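Local structure of probable ferredoxin-dependent nitrite reductase NirA (Mycobacterium tuberculosis, 1ZJ8) at residues A43-P46 / L47-R50; V154-I157 / W158-D162; I199-I202 / V203-Y206. The protein probably reduces sulfite to sulfide with electrons from ferredoxin, using a siroheme and a [4Fe-4S] cluster, in the biosynthesis of sulfur-containing amino acids and cofactors. All coordinates share one frame; numbering follows the deposited sequence.

All three interactions are local: each lies within one unbroken stretch of chain and closes no long loop, and they follow one another in series without nesting or crossing. From the N terminus, interaction 1 turns the loop after helix 36-40 into helix 49-60. Interaction 2 runs along helix 154-162 of the first ferredoxin-like half domain and touches interaction 1, where R50 meets the ring of W158 in a cation-pi contact, so that helix 49-60 is joined to the half domain. Interaction 3 lies on helix 196-206, between parallel strands 176-181 and 219-224, in the first 4Fe-4S domain; its nearest atoms are about 7 Å from interaction 1 and about 11 Å from interaction 2.

Interaction 1. Residues A43-P46 / L47-R50; sequences AGNP and LDVR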
loop_
_atom_site.group_PDB
_atom_site.type_symbol
_atom_site.label_atom_id
_atom_site.label_comp_id
_atom_site.label_asym_id
_atom_site.label_seq_id
_atom_site.Cartn_x
_atom_site.Cartn_y
_atom_site.Cartn_z
ATOM N N ALA A 43 -18.683 -15.642 -15.581
ATOM C CA ALA A 43 -18.336 -16.201 -16.896
ATOM C C ALA A 43 -17.116 -17.141 -16.882
ATOM O O ALA A 43 -16.487 -17.357 -17.921
ATOM C CB ALA A 43 -18.124 -15.071 -17.912
ATOM N N GLY A 44 -16.798 -17.718 -15.724
ATOM C CA GLY A 44 -15.611 -18.582 -15.579
ATOM C C GLY A 44 -14.522 -17.866 -14.802
ATOM O O GLY A 44 -14.587 -16.641 -14.642
ATOM N N ASN A 45 -13.528 -18.614 -14.316
ATOM C CA ASN A 45 -12.453 -18.005 -13.521
ATOM C C ASN A 45 -11.854 -16.824 -14.303
ATOM O O ASN A 45 -11.513 -16.972 -15.478
ATOM C CB ASN A 45 -11.377 -19.033 -13.107
ATOM C CG ASN A 45 -10.403 -18.487 -12.035
ATOM O OD1 ASN A 45 -10.078 -17.293 -12.013
ATOM N ND2 ASN A 45 -9.936 -19.372 -11.150
ATOM N N PRO A 46 -11.805 -15.628 -13.681
ATOM C CA PRO A 46 -11.148 -14.488 -14.348
ATOM C C PRO A 46 -9.679 -14.733 -14.765
ATOM O O PRO A 46 -9.266 -14.303 -15.840
ATOM C CB PRO A 46 -11.266 -13.357 -13.312
ATOM C CG PRO A 46 -12.476 -13.726 -12.477
ATOM C CD PRO A 46 -12.412 -15.233 -12.390
ATOM N N LEU A 47 -8.918 -15.457 -13.946
ATOM C CA LEU A 47 -7.513 -15.771 -14.248
ATOM C C LEU A 47 -7.281 -16.431 -15.613
ATOM O O LEU A 47 -6.130 -16.620 -16.020
ATOM C CB LEU A 47 -6.931 -16.676 -13.141
ATOM C CG LEU A 47 -6.535 -16.043 -11.795
ATOM C CD1 LEU A 47 -6.839 -16.980 -10.643
ATOM C CD2 LEU A 47 -5.061 -15.644 -11.786
ATOM N N ASP A 48 -8.361 -16.804 -16.304
ATOM C CA ASP A 48 -8.268 -17.521 -17.592
ATOM C C ASP A 48 -7.708 -16.670 -18.729
ATOM O O ASP A 48 -7.098 -17.202 -19.671
ATOM C CB ASP A 48 -9.641 -18.082 -17.989
ATOM C CG ASP A 48 -10.079 -19.248 -17.104
ATOM O OD1 ASP A 48 -10.476 -19.015 -15.946
ATOM O OD2 ASP A 48 -10.050 -20.406 -17.572
ATOM N N VAL A 49 -7.896 -15.352 -18.606
ATOM C CA VAL A 49 -7.450 -14.378 -19.613
ATOM C C VAL A 49 -6.014 -14.571 -20.056
ATOM O O VAL A 49 -5.690 -14.270 -21.201
ATOM C CB VAL A 49 -7.543 -12.905 -19.119
ATOM C CG1 VAL A 49 -7.170 -11.934 -20.247
ATOM C CG2 VAL A 49 -8.924 -12.582 -18.589
ATOM N N ARG A 50 -5.156 -15.060 -19.164
ATOM C CA ARG A 50 -3.735 -15.206 -19.489
ATOM C C ARG A 50 -3.506 -15.838 -20.869
ATOM O O ARG A 50 -2.610 -15.397 -21.607
ATOM C CB ARG A 50 -3.002 -16.007 -18.409
ATOM C CG ARG A 50 -1.532 -15.598 -18.206
ATOM C CD ARG A 50 -0.765 -16.686 -17.446
ATOM N NE ARG A 50 0.317 -16.179 -16.594
ATOM C CZ ARG A 50 1.619 -16.231 -16.879
ATOM N NH1 ARG A 50 2.064 -16.707 -18.040
ATOM N NH2 ARG A 50 2.494 -15.762 -15.997
#
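An Asx turn between N45 and L47 starts the 3-10 turn that leads into helix 49-60. The side-chain oxygen N45 OD1 accepts the backbone N-H of L47, two residues on, at 2.9 Å from L47 N. The bond is moderately bent, 150° at the hydrogen, and the donor stands above the amide carbonyl plane of N45. A chi1 of -168° swings the N45 amide forward, alongside L47, the two side chains pointing the same way. L47 CB lies 3.4 Å from N45 OD1, and L47 CD1 lies 3.5 Å from the same N45 OD1, so the leucine runs along the carbonyl branch of the amide. Here the chain passes from the loop after helix 36-40 into the first turn of helix 49-60, with P46 and L47 already coiled as 3-10. The next bond is nearly straight (175°): V49 N donates to P46 O at 3.3 Å. V49 CG2 lies near the same oxygen. The proline ring is buried against W76 and against R73 of helix 67-73, where V49 also packs. L47 O accepts a hydrogen bond from W77 NE1, and N45 touches A213. Further along, R50 NH1 forms a salt bridge with E54 of the same helix.

Interaction 2. Residues V154-I157 / W158-D162; sequences VPEI and WRRLD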
loop_
_atom_site.group_PDB
_atom_site.type_symbol
_atom_site.label_atom_id
_atom_site.label_comp_id
_atom_site.label_asym_id
_atom_site.label_seq_id
_atom_site.Cartn_x
_atom_site.Cartn_y
_atom_site.Cartn_z
ATOM N N VAL A 154 3.491 -8.003 -22.913
ATOM C CA VAL A 154 3.161 -8.629 -21.618
ATOM C C VAL A 154 3.606 -10.085 -21.437
ATOM O O VAL A 154 3.971 -10.483 -20.331
ATOM C CB VAL A 154 1.674 -8.515 -21.299
ATOM C CG1 VAL A 154 1.330 -9.284 -20.025
ATOM C CG2 VAL A 154 1.288 -7.059 -21.131
ATOM N N PRO A 155 3.568 -10.888 -22.506
ATOM C CA PRO A 155 4.085 -12.258 -22.355
ATOM C C PRO A 155 5.592 -12.286 -22.137
ATOM O O PRO A 155 6.083 -13.060 -21.310
ATOM C CB PRO A 155 3.738 -12.928 -23.701
ATOM C CG PRO A 155 2.836 -11.968 -24.442
ATOM C CD PRO A 155 3.087 -10.611 -23.878
ATOM N N GLU A 156 6.307 -11.446 -22.891
ATOM C CA GLU A 156 7.775 -11.333 -22.787
ATOM C C GLU A 156 8.170 -10.986 -21.348
ATOM O O GLU A 156 9.083 -11.587 -20.774
ATOM C CB GLU A 156 8.320 -10.252 -23.745
ATOM C CG GLU A 156 9.597 -10.632 -24.516
ATOM C CD GLU A 156 10.881 -10.564 -23.688
ATOM O OE1 GLU A 156 10.903 -11.142 -22.581
ATOM O OE2 GLU A 156 11.883 -9.970 -24.163
ATOM N N ILE A 157 7.465 -10.018 -20.768
ATOM C CA ILE A 157 7.727 -9.610 -19.401
ATOM C C ILE A 157 7.521 -10.797 -18.456
ATOM O O ILE A 157 8.439 -11.151 -17.696
ATOM C CB ILE A 157 6.845 -8.399 -19.001
ATOM C CG1 ILE A 157 7.291 -7.160 -19.802
ATOM C CG2 ILE A 157 6.925 -8.150 -17.495
ATOM C CD1 ILE A 157 6.331 -6.000 -19.770
ATOM N N TRP A 158 6.340 -11.425 -18.538
ATOM C CA TRP A 158 5.980 -12.561 -17.664
ATOM C C TRP A 158 7.050 -13.640 -17.651
ATOM O O TRP A 158 7.294 -14.305 -16.645
ATOM C CB TRP A 158 4.653 -13.183 -18.103
ATOM C CG TRP A 158 3.425 -12.463 -17.585
ATOM C CD1 TRP A 158 3.334 -11.658 -16.467
ATOM C CD2 TRP A 158 2.104 -12.532 -18.130
ATOM N NE1 TRP A 158 2.046 -11.212 -16.306
ATOM C CE2 TRP A 158 1.268 -11.732 -17.310
ATOM C CE3 TRP A 158 1.543 -13.191 -19.228
ATOM C CZ2 TRP A 158 -0.099 -11.572 -17.566
ATOM C CZ3 TRP A 158 0.196 -13.032 -19.480
ATOM C CH2 TRP A 158 -0.612 -12.228 -18.655
ATOM N N ARG A 159 7.694 -13.784 -18.791
ATOM C CA ARG A 159 8.705 -14.781 -18.982
ATOM C C ARG A 159 10.018 -14.409 -18.250
ATOM O O ARG A 159 10.624 -15.265 -17.587
ATOM C CB ARG A 159 8.890 -14.955 -20.491
ATOM C CG ARG A 159 9.162 -16.380 -20.950
ATOM C CD ARG A 159 10.542 -16.504 -21.572
ATOM N NE ARG A 159 10.782 -15.443 -22.564
ATOM C CZ ARG A 159 11.776 -14.542 -22.523
ATOM N NH1 ARG A 159 12.691 -14.551 -21.538
ATOM N NH2 ARG A 159 11.869 -13.626 -23.497
ATOM N N ARG A 160 10.442 -13.144 -18.348
ATOM C CA ARG A 160 11.628 -12.659 -17.600
ATOM C C ARG A 160 11.369 -12.574 -16.089
ATOM O O ARG A 160 12.257 -12.851 -15.281
ATOM C CB ARG A 160 12.077 -11.276 -18.077
ATOM C CG ARG A 160 12.355 -11.172 -19.554
ATOM C CD ARG A 160 13.434 -10.145 -19.862
ATOM N NE ARG A 160 13.127 -9.401 -21.085
ATOM C CZ ARG A 160 13.949 -8.539 -21.693
ATOM N NH1 ARG A 160 15.163 -8.288 -21.213
ATOM N NH2 ARG A 160 13.552 -7.914 -22.793
ATOM N N LEU A 161 10.159 -12.155 -15.722
ATOM C CA LEU A 161 9.748 -12.084 -14.323
ATOM C C LEU A 161 9.734 -13.453 -13.676
ATOM O O LEU A 161 10.234 -13.624 -12.560
ATOM C CB LEU A 161 8.339 -11.533 -14.219
ATOM C CG LEU A 161 8.177 -10.059 -14.506
ATOM C CD1 LEU A 161 6.693 -9.747 -14.437
ATOM C CD2 LEU A 161 8.974 -9.204 -13.522
ATOM N N ASP A 162 9.126 -14.415 -14.373
ATOM C CA ASP A 162 9.071 -15.798 -13.904
ATOM C C ASP A 162 10.459 -16.407 -13.803
ATOM O O ASP A 162 10.686 -17.259 -12.958
ATOM C CB ASP A 162 8.215 -16.658 -14.841
ATOM C CG ASP A 162 8.029 -18.080 -14.325
ATOM O OD1 ASP A 162 7.399 -18.243 -13.259
ATOM O OD2 ASP A 162 8.517 -19.031 -14.983
#
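E156 OE1 is gripped by two arginines of the next helical turn. R159 NH2 forms a salt bridge with it at 2.8 Å, and R160 NE donates to the same oxygen at 3.2 Å, reaching it on the syn side but 28° out of the carboxylate plane. The second oxygen, E156 OE2, takes a weaker, more bent bond from R160 NH2 at 3.0 Å. Thus R160 offers its NE and NH2 to both carboxylate oxygens, the two flat groups lying only 10° from parallel, whereas R159 brings a single nitrogen. The glutamate chain is bent midway, which folds it along the helix toward both partners. R160 NH2 also has a salt bridge to E130 of helix 118-131, so this arginine probably shares its charge between two acids.

Away from the charges, V154 sends CG1 over the face of the W158 indole, 3.5 Å from the centroid of the six-membered ring and 8° off its normal, a well-centred CH-pi contact. The ring nitrogen is engaged elsewhere, W158 NE1 bonding to T168 OG1, while W77 meets the ring at an inclined angle and I53 of helix 49-60 packs on the tryptophan. I157 and L161 run side by side, with I157 CG2 3.5 Å from L161 CD1; both face helix 118-131, touching F131 and L124 respectively. Beneath these side chains runs regular i to i+4 bonding, such as L161 N to I157 O at 2.8 Å. The i to i+3 and i to i+4 salt bridges lie on the more exposed flank, while V154, I157, W158 and L161 are buried, as in an amphipathic helix, here helix 154-162 of the ferredoxin-like half domain, packed beside helix 118-131.

Interaction 3. Residues I199-I202 / V203-Y206; sequences IEEI and VRRY
E201 holds R204 and R205 together through its carboxylate. Its CB and CG both pass beside the guanidinium of R205, CG lying 3.9 Å from R205 NH1. From there the chain turns sharply, chi2 being -54°, and CD arrives at the edge of the R204 guanidinium, in its plane. The tip branches there. E201 OE1 receives R204 NH2 at 2.8 Å on its syn lone pair, and R205 NH1 at 3.2 Å from above the carboxylate plane, 39° out of it. E201 OE2 has only weak bonds across the contact, from R204 NE and R204 NH2. The carboxylate is turned 68° from the R204 guanidinium, so the pair does not lie flat together as a two-pronged bridge would. The close positive charges probably help to keep E201 ionised.

R205 also packs on its neighbour Y206: R205 CB stands 3.5 Å over the centre of the Y206 ring, and R205 NE and NH2 each make a weak hydrogen bond to Y206 OH. I202 touches this tyrosine loosely, with I202 CG2 4.3 Å from Y206 CD2. Main-chain helical bonding links the same residues, R205 N reaching E201 O at 2.8 Å. The salt-bridge network borders helix 277-291, where P278 touches both E201 and R205 and W281 meets the Y206 ring. On another side I199 and I202 pack on I223 of strand 219-224, for helix 196-206 is the crossover helix of the beta-alpha-beta unit of parallel strands 176-181 and 219-224.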
loop_
_atom_site.group_PDB
_atom_site.type_symbol
_atom_site.label_atom_id
_atom_site.label_comp_id
_atom_site.label_asym_id
_atom_site.label_seq_id
_atom_site.Cartn_x
_atom_site.Cartn_y
_atom_site.Cartn_z
ATOM N N ILE A 199 3.961 -16.509 5.025
ATOM C CA ILE A 199 3.646 -15.707 3.841
ATOM C C ILE A 199 3.938 -16.529 2.643
ATOM O O ILE A 199 3.184 -16.523 1.679
ATOM C CB ILE A 199 4.513 -14.419 3.755
ATOM C CG1 ILE A 199 4.149 -13.487 4.919
ATOM C CG2 ILE A 199 4.363 -13.740 2.358
ATOM C CD1 ILE A 199 4.756 -12.100 4.857
ATOM N N GLU A 200 5.057 -17.231 2.709
ATOM C CA GLU A 200 5.488 -18.030 1.603
ATOM C C GLU A 200 4.535 -19.161 1.346
ATOM O O GLU A 200 4.197 -19.392 0.197
ATOM C CB GLU A 200 6.903 -18.511 1.855
ATOM C CG GLU A 200 7.900 -17.358 1.751
ATOM C CD GLU A 200 9.341 -17.832 1.768
ATOM O OE1 GLU A 200 9.623 -18.924 2.327
ATOM O OE2 GLU A 200 10.198 -17.106 1.224
ATOM N N GLU A 201 4.066 -19.826 2.401
ATOM C CA GLU A 201 3.044 -20.886 2.264
ATOM C C GLU A 201 1.710 -20.377 1.694
ATOM O O GLU A 201 1.115 -21.015 0.818
ATOM C CB GLU A 201 2.784 -21.572 3.607
ATOM C CG GLU A 201 3.746 -22.684 3.948
ATOM C CD GLU A 201 3.803 -23.709 2.851
ATOM O OE1 GLU A 201 2.727 -24.043 2.309
ATOM O OE2 GLU A 201 4.924 -24.163 2.509
ATOM N N ILE A 202 1.246 -19.229 2.180
ATOM C CA ILE A 202 -0.005 -18.668 1.691
ATOM C C ILE A 202 0.061 -18.446 0.180
ATOM O O ILE A 202 -0.895 -18.735 -0.539
ATOM C CB ILE A 202 -0.368 -17.352 2.431
ATOM C CG1 ILE A 202 -0.963 -17.674 3.806
ATOM C CG2 ILE A 202 -1.327 -16.464 1.570
ATOM C CD1 ILE A 202 -0.973 -16.510 4.743
ATOM N N VAL A 203 1.187 -17.939 -0.292
ATOM C CA VAL A 203 1.349 -17.710 -1.710
ATOM C C VAL A 203 1.298 -19.043 -2.457
ATOM O O VAL A 203 0.604 -19.158 -3.472
ATOM C CB VAL A 203 2.639 -16.913 -2.002
ATOM C CG1 VAL A 203 3.024 -17.000 -3.472
ATOM C CG2 VAL A 203 2.462 -15.448 -1.569
ATOM N N ARG A 204 1.999 -20.053 -1.936
ATOM C CA ARG A 204 2.116 -21.348 -2.613
ATOM C C ARG A 204 0.812 -22.145 -2.618
ATOM O O ARG A 204 0.439 -22.737 -3.629
ATOM C CB ARG A 204 3.196 -22.171 -1.950
ATOM C CG ARG A 204 3.572 -23.397 -2.736
ATOM C CD ARG A 204 4.641 -24.196 -2.027
ATOM N NE ARG A 204 4.136 -24.761 -0.772
ATOM C CZ ARG A 204 3.364 -25.851 -0.660
ATOM N NH1 ARG A 204 2.961 -26.543 -1.729
ATOM N NH2 ARG A 204 2.988 -26.254 0.549
ATOM N N ARG A 205 0.113 -22.154 -1.493
ATOM C CA ARG A 205 -1.132 -22.906 -1.398
ATOM C C ARG A 205 -2.274 -22.213 -2.142
ATOM O O ARG A 205 -2.935 -22.850 -2.946
ATOM C CB ARG A 205 -1.536 -23.183 0.067
ATOM C CG ARG A 205 -0.383 -23.725 0.939
ATOM C CD ARG A 205 -0.688 -25.055 1.632
ATOM N NE ARG A 205 -1.467 -24.872 2.861
ATOM C CZ ARG A 205 -0.960 -24.695 4.083
ATOM N NH1 ARG A 205 0.356 -24.657 4.293
ATOM N NH2 ARG A 205 -1.789 -24.549 5.110
ATOM N N TYR A 206 -2.484 -20.920 -1.907
ATOM C CA TYR A 206 -3.761 -20.264 -2.254
ATOM C C TYR A 206 -3.721 -19.317 -3.462
ATOM O O TYR A 206 -4.676 -19.260 -4.250
ATOM C CB TYR A 206 -4.324 -19.544 -1.004
ATOM C CG TYR A 206 -4.308 -20.448 0.222
ATOM C CD1 TYR A 206 -5.119 -21.586 0.282
ATOM C CD2 TYR A 206 -3.433 -20.204 1.290
ATOM C CE1 TYR A 206 -5.080 -22.448 1.383
ATOM C CE2 TYR A 206 -3.394 -21.057 2.413
ATOM C CZ TYR A 206 -4.221 -22.175 2.444
ATOM O OH TYR A 206 -4.195 -23.019 3.529
#